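Side-chain contacts in ferric uptake regulation protein (PDB 2W57), which probably represses iron-uptake genes by binding DNA as a metal-responsive dimeric regulator: residues H33-A36 and E37-Y40; V55-V58 and L59-D63; V106-Q109 and R110-E113. One frame throughout, in Å; residues are numbered along the deposited sequence.

Interaction 1: H33-A36 and E37-Y40; sequences HISA and EELY. With ZN (zinc ion), chain D.
A capping box opens helix 36-45, with Ser35 as its N-cap and Glu38 closing the exchange. Glu38 N donates to Ser35 OG at 3.1 Å, and Ser35 N returns a nearly straight bond of 2.9 Å to Glu38 OE1, its N-H...O angle 176°. OG sits between the backbone N and the carbonyl carbon of Ser35 (chi1 62°), which turns it over the first turn of the helix. The donor Ser35 N stands above the carboxylate plane of Glu38, 41° out of it, while Glu38 OE2 on the other branch forms a salt bridge with Lys77. Two backbone bonds continue the helix, from Leu39 N to Ser35 O and from Tyr40 N to Ala36 O. The Ile34 and Glu38 side chains run antiparallel past one another, Ile34 CG1 3.6 Å from Glu38 CB, and Ile34 CD1 reaches Leu39 CB at 4.0 Å. A water accepts from Ala36 N. One residue before Ile34, His33 NE2 binds zinc at 2.1 Å, in a site completed by Glu81, His88 and His90. The capping box thus lies at a strand-to-helix junction of the N-terminal winged-helix domain characteristic of Fur proteins.

Interaction 2: V55-V58 and L59-D63; sequences VYRV and LNQFD
Val58 and Phe62, one turn apart on helix 52-64, send their side chains out in parallel. From its CB, 3.2 Å from Leu59 N, Val58 divides into two branches with different neighbours. CG1 stands anti to the backbone N (chi1 174°), and this carries it over one face of the Phe62 ring. The methyl carbon is 3.6 Å from the ring centroid and 18° off the normal, a CH-pi contact shifted toward the rim, with Phe62 CZ the nearest ring atom to Val58 CG1 at 3.5 Å. CG2, the other branch, turns toward Gln61 and lies 4.0 Å from Gln61 OE1. That oxygen accepts a hydrogen bond from Arg19.

Beside this pair, Val55 and Leu59 also run side by side, Val55 CG1 touching Leu59 CD1 at 3.7 Å. On another flank Arg57 crosses Gln61, the guanidinium and amide planes being 71° apart. Gln61 OE1 is 3.1 Å from Arg57 NH1, but the angle is too poor for a hydrogen bond. Backbone bonds from Leu59 N to Val55 O, Asn60 N to Tyr56 O, Gln61 N to Arg57 O and Phe62 N to Val58 O fix the spacing of these side chains.

Val58, Leu59 and Phe62 also pack on helix 17-26, and Val55 and Leu59 on helix 36-45. The chemistry implies an amphipathic helix: dispersion and CH-pi contacts join its apolar residues to the core of the helix-turn-helix domain, whereas Arg57 and Gln61 lie close without a hydrogen bond between them, the amide oxygen accepting from Arg19.

Interaction 3: V106-Q109 and R110-E113; sequences VIEQ and RQKE. With ZN (zinc ion), chain C.
Metal coordination singles out Glu108, whose OE2 binds zinc at 2.1 Å, while its other oxygen, OE1, lies on the side of Gln111. The chain bends at chi2 (-46°), bringing the carboxylate back alongside Gln111, so that the two side chains point the same way with their planar groups 81° apart. His87, Asp89 and His125 complete the site.

Backbone hydrogen bonds hold the turn together: Arg110 N donates to Val106 O at 2.8 Å and Gln111 N to Ile107 O at 3.1 Å, while the bond from Glu113 N to Gln109 O is weak. This is helix 105-117 of the C-terminal dimerisation domain, and it packs against the second subunit, where Ile107 touches Ile114 of that chain.

Among polar and charged groups, Arg110 NH1 forms a salt bridge of 2.7 Å with Glu113 OE1. The oxygen lies close to the guanidinium plane, but the nitrogen approaches from well above the carboxylate plane, 63° out of it. Arg110 NH2 pairs with Asp104 of the second subunit, placing the guanidinium between intrachain and intersubunit acids. The amide of Gln109 lies across the carboxylate of Glu113, NE2 of Gln109 3.4 Å from Glu113 CD.

Apolar contact is slight: Val106 CG1 approaches Arg110 CG at 4.2 Å.

Interactions 1 and 2 belong to one compact unit, their centres 11 Å apart, in which helices 36-45 and 52-64 pack against each other. Glu37 OE2 and Tyr56 OH, 2.6 Å apart, probably share a hydrogen bond, and Leu39 CD2 meets Leu59 CD1 at 3.8 Å. Interaction 3 lies on the opposite side of the chain's centre, its own centre about 32 Å from that of interaction 1 and 33 Å from that of interaction 2. Each zinc site draws a ligand from one of these regions: His33 of interaction 1 and Glu108 of interaction 3. The His33 site also takes His88 and His90, thereby connecting the DNA-binding and dimerisation domains.

Interaction 1: H33-A36 and E37-Y40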
# COMPACT_ATOMS: atom_id res chain seq x y z
N HIS A 33 12.35 9.60 -1.44
CA HIS A 33 11.02 8.98 -1.42
C HIS A 33 10.05 9.98 -2.01
O HIS A 33 9.93 11.08 -1.50
CB HIS A 33 10.58 8.68 0.02
CG HIS A 33 11.29 7.52 0.65
ND1 HIS A 33 12.49 7.66 1.30
CD2 HIS A 33 10.94 6.22 0.77
CE1 HIS A 33 12.87 6.48 1.77
NE2 HIS A 33 11.95 5.59 1.46
N ILE A 34 9.33 9.63 -3.07
CA ILE A 34 8.60 10.66 -3.80
C ILE A 34 7.40 10.10 -4.56
O ILE A 34 7.48 9.03 -5.15
CB ILE A 34 9.56 11.46 -4.75
CG1 ILE A 34 8.93 12.79 -5.17
CG2 ILE A 34 10.01 10.62 -5.95
CD1 ILE A 34 9.95 13.78 -5.73
N SER A 35 6.29 10.82 -4.52
CA SER A 35 5.12 10.44 -5.29
C SER A 35 5.26 10.96 -6.70
O SER A 35 6.04 11.89 -6.95
CB SER A 35 3.86 11.01 -4.66
OG SER A 35 3.92 12.42 -4.66
N ALA A 36 4.51 10.37 -7.63
CA ALA A 36 4.42 10.89 -9.00
C ALA A 36 4.03 12.38 -9.06
O ALA A 36 4.48 13.10 -9.94
CB ALA A 36 3.44 10.05 -9.80
N GLU A 37 3.20 12.84 -8.13
CA GLU A 37 2.71 14.22 -8.11
C GLU A 37 3.83 15.16 -7.69
O GLU A 37 4.06 16.19 -8.31
CB GLU A 37 1.52 14.39 -7.17
CG GLU A 37 0.25 13.64 -7.60
CD GLU A 37 0.28 12.10 -7.34
OE1 GLU A 37 1.12 11.59 -6.55
OE2 GLU A 37 -0.57 11.41 -7.95
N GLU A 38 4.54 14.77 -6.64
CA GLU A 38 5.59 15.59 -6.09
C GLU A 38 6.68 15.69 -7.14
O GLU A 38 7.21 16.79 -7.39
CB GLU A 38 6.13 15.01 -4.78
CG GLU A 38 5.19 15.16 -3.58
CD GLU A 38 5.36 14.04 -2.53
OE1 GLU A 38 6.17 13.09 -2.74
OE2 GLU A 38 4.67 14.09 -1.49
N LEU A 39 6.99 14.56 -7.77
CA LEU A 39 7.98 14.50 -8.84
C LEU A 39 7.62 15.40 -10.04
O LEU A 39 8.46 16.10 -10.61
CB LEU A 39 8.17 13.03 -9.25
CG LEU A 39 9.06 12.55 -10.41
CD1 LEU A 39 10.19 13.51 -10.71
CD2 LEU A 39 9.58 11.13 -10.11
N TYR A 40 6.34 15.36 -10.42
CA TYR A 40 5.80 16.26 -11.44
C TYR A 40 6.00 17.72 -11.03
O TYR A 40 6.52 18.50 -11.83
CB TYR A 40 4.32 15.94 -11.68
CG TYR A 40 3.54 17.01 -12.39
CD1 TYR A 40 3.75 17.27 -13.74
CD2 TYR A 40 2.59 17.77 -11.71
CE1 TYR A 40 3.06 18.25 -14.41
CE2 TYR A 40 1.88 18.78 -12.37
CZ TYR A 40 2.12 19.00 -13.73
OH TYR A 40 1.42 19.97 -14.41
ZN ZN D . 12.34 3.49 1.29
O HOH W 1 2.23 8.50 -7.03

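Interaction 2: V55-V58 and L59-D63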
# COMPACT_ATOMS: atom_id res chain seq x y z
N VAL A 55 5.11 11.24 -16.29
CA VAL A 55 5.74 10.91 -15.01
C VAL A 55 5.27 9.54 -14.55
O VAL A 55 6.08 8.66 -14.26
CB VAL A 55 5.47 11.97 -13.93
CG1 VAL A 55 6.10 11.55 -12.62
CG2 VAL A 55 6.05 13.31 -14.36
N TYR A 56 3.96 9.33 -14.54
CA TYR A 56 3.45 8.00 -14.25
C TYR A 56 3.94 6.91 -15.19
O TYR A 56 4.38 5.85 -14.73
CB TYR A 56 1.94 7.99 -14.24
CG TYR A 56 1.37 8.27 -12.89
CD1 TYR A 56 0.68 9.45 -12.65
CD2 TYR A 56 1.51 7.35 -11.84
CE1 TYR A 56 0.14 9.71 -11.41
CE2 TYR A 56 0.97 7.61 -10.59
CZ TYR A 56 0.29 8.80 -10.40
OH TYR A 56 -0.25 9.09 -9.19
N ARG A 57 3.84 7.15 -16.50
CA ARG A 57 4.22 6.14 -17.48
C ARG A 57 5.70 5.76 -17.23
O ARG A 57 6.03 4.57 -17.15
CB ARG A 57 3.94 6.64 -18.91
CG ARG A 57 4.51 5.77 -20.06
CD ARG A 57 4.40 6.42 -21.48
NE ARG A 57 5.19 7.65 -21.69
CZ ARG A 57 6.53 7.73 -21.81
NH1 ARG A 57 7.31 6.65 -21.73
NH2 ARG A 57 7.11 8.92 -22.01
N VAL A 58 6.56 6.77 -17.05
CA VAL A 58 7.99 6.54 -16.82
C VAL A 58 8.28 5.80 -15.50
O VAL A 58 9.06 4.85 -15.48
CB VAL A 58 8.84 7.84 -16.90
CG1 VAL A 58 10.31 7.55 -16.50
CG2 VAL A 58 8.77 8.47 -18.31
N LEU A 59 7.64 6.24 -14.41
CA LEU A 59 7.81 5.56 -13.13
C LEU A 59 7.37 4.10 -13.15
O LEU A 59 8.03 3.25 -12.54
CB LEU A 59 7.12 6.33 -12.00
CG LEU A 59 7.80 7.65 -11.62
CD1 LEU A 59 6.94 8.47 -10.68
CD2 LEU A 59 9.18 7.37 -11.02
N ASN A 60 6.28 3.79 -13.85
CA ASN A 60 5.91 2.39 -14.11
C ASN A 60 6.97 1.57 -14.85
O ASN A 60 7.22 0.40 -14.49
CB ASN A 60 4.62 2.32 -14.91
CG ASN A 60 3.42 2.26 -14.04
OD1 ASN A 60 2.92 3.29 -13.58
ND2 ASN A 60 2.93 1.04 -13.81
N GLN A 61 7.54 2.16 -15.90
CA GLN A 61 8.57 1.51 -16.70
C GLN A 61 9.81 1.30 -15.83
O GLN A 61 10.45 0.26 -15.90
CB GLN A 61 8.92 2.37 -17.94
CG GLN A 61 7.74 2.67 -18.87
CD GLN A 61 8.03 3.74 -19.97
OE1 GLN A 61 8.78 4.72 -19.78
NE2 GLN A 61 7.39 3.53 -21.13
N PHE A 62 10.12 2.28 -14.98
CA PHE A 62 11.22 2.16 -14.03
C PHE A 62 10.94 1.06 -13.00
O PHE A 62 11.85 0.34 -12.59
CB PHE A 62 11.45 3.48 -13.31
CG PHE A 62 12.16 4.52 -14.12
CD1 PHE A 62 12.45 4.30 -15.46
CD2 PHE A 62 12.52 5.73 -13.54
CE1 PHE A 62 13.13 5.27 -16.20
CE2 PHE A 62 13.18 6.70 -14.26
CZ PHE A 62 13.49 6.48 -15.59
N ASP A 63 9.68 0.97 -12.57
CA ASP A 63 9.25 -0.07 -11.63
C ASP A 63 9.53 -1.48 -12.19
O ASP A 63 10.21 -2.29 -11.56
CB ASP A 63 7.78 0.10 -11.26
CG ASP A 63 7.38 -0.67 -10.02
OD1 ASP A 63 8.14 -1.55 -9.57
OD2 ASP A 63 6.30 -0.39 -9.47

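Interaction 3: V106-Q109 and R110-E113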
# COMPACT_ATOMS: atom_id res chain seq x y z
N VAL A 106 15.00 -6.19 16.48
CA VAL A 106 14.04 -6.90 17.31
C VAL A 106 12.78 -7.19 16.48
O VAL A 106 12.30 -8.34 16.44
CB VAL A 106 13.71 -6.13 18.62
CG1 VAL A 106 12.66 -6.86 19.43
CG2 VAL A 106 14.98 -5.92 19.48
N ILE A 107 12.27 -6.16 15.81
CA ILE A 107 11.15 -6.32 14.89
C ILE A 107 11.49 -7.34 13.80
O ILE A 107 10.73 -8.29 13.59
CB ILE A 107 10.70 -4.98 14.27
CG1 ILE A 107 10.11 -4.08 15.35
CG2 ILE A 107 9.68 -5.22 13.13
CD1 ILE A 107 9.92 -2.66 14.92
N GLU A 108 12.64 -7.18 13.15
CA GLU A 108 13.04 -8.14 12.12
C GLU A 108 12.97 -9.57 12.66
O GLU A 108 12.39 -10.43 12.01
CB GLU A 108 14.43 -7.84 11.54
CG GLU A 108 14.54 -6.55 10.69
CD GLU A 108 13.41 -6.37 9.67
OE1 GLU A 108 12.94 -7.37 9.08
OE2 GLU A 108 12.99 -5.22 9.46
N GLN A 109 13.52 -9.81 13.85
CA GLN A 109 13.51 -11.14 14.48
C GLN A 109 12.11 -11.64 14.84
O GLN A 109 11.78 -12.81 14.60
CB GLN A 109 14.41 -11.17 15.73
CG GLN A 109 14.44 -12.51 16.51
CD GLN A 109 14.86 -13.72 15.67
OE1 GLN A 109 15.47 -13.59 14.59
NE2 GLN A 109 14.54 -14.92 16.16
N ARG A 110 11.28 -10.75 15.39
CA ARG A 110 9.93 -11.12 15.80
C ARG A 110 9.07 -11.64 14.65
O ARG A 110 8.36 -12.63 14.81
CB ARG A 110 9.24 -9.95 16.49
CG ARG A 110 9.84 -9.59 17.85
CD ARG A 110 9.84 -10.76 18.84
NE ARG A 110 8.50 -11.27 19.11
CZ ARG A 110 8.14 -12.55 19.06
NH1 ARG A 110 9.04 -13.50 18.77
NH2 ARG A 110 6.89 -12.89 19.33
N GLN A 111 9.18 -10.98 13.50
CA GLN A 111 8.48 -11.37 12.27
C GLN A 111 8.74 -12.84 11.89
O GLN A 111 7.81 -13.57 11.58
CB GLN A 111 8.88 -10.43 11.11
CG GLN A 111 8.52 -8.95 11.35
CD GLN A 111 8.97 -8.01 10.24
OE1 GLN A 111 9.73 -8.39 9.36
NE2 GLN A 111 8.50 -6.76 10.29
N LYS A 112 10.02 -13.25 11.95
CA LYS A 112 10.45 -14.63 11.66
C LYS A 112 9.77 -15.63 12.59
O LYS A 112 9.39 -16.73 12.16
CB LYS A 112 11.97 -14.76 11.83
CG LYS A 112 12.81 -13.73 11.11
CD LYS A 112 13.63 -14.33 9.98
CE LYS A 112 14.75 -13.38 9.57
NZ LYS A 112 15.92 -14.05 8.92
N GLU A 113 9.61 -15.25 13.85
CA GLU A 113 9.07 -16.14 14.86
C GLU A 113 7.55 -16.24 14.80
O GLU A 113 7.00 -17.32 15.04
CB GLU A 113 9.55 -15.73 16.25
CG GLU A 113 11.01 -16.09 16.48
CD GLU A 113 11.56 -15.53 17.77
OE1 GLU A 113 11.47 -14.30 17.98
OE2 GLU A 113 12.09 -16.34 18.56
ZN ZN C . 11.70 -4.65 7.92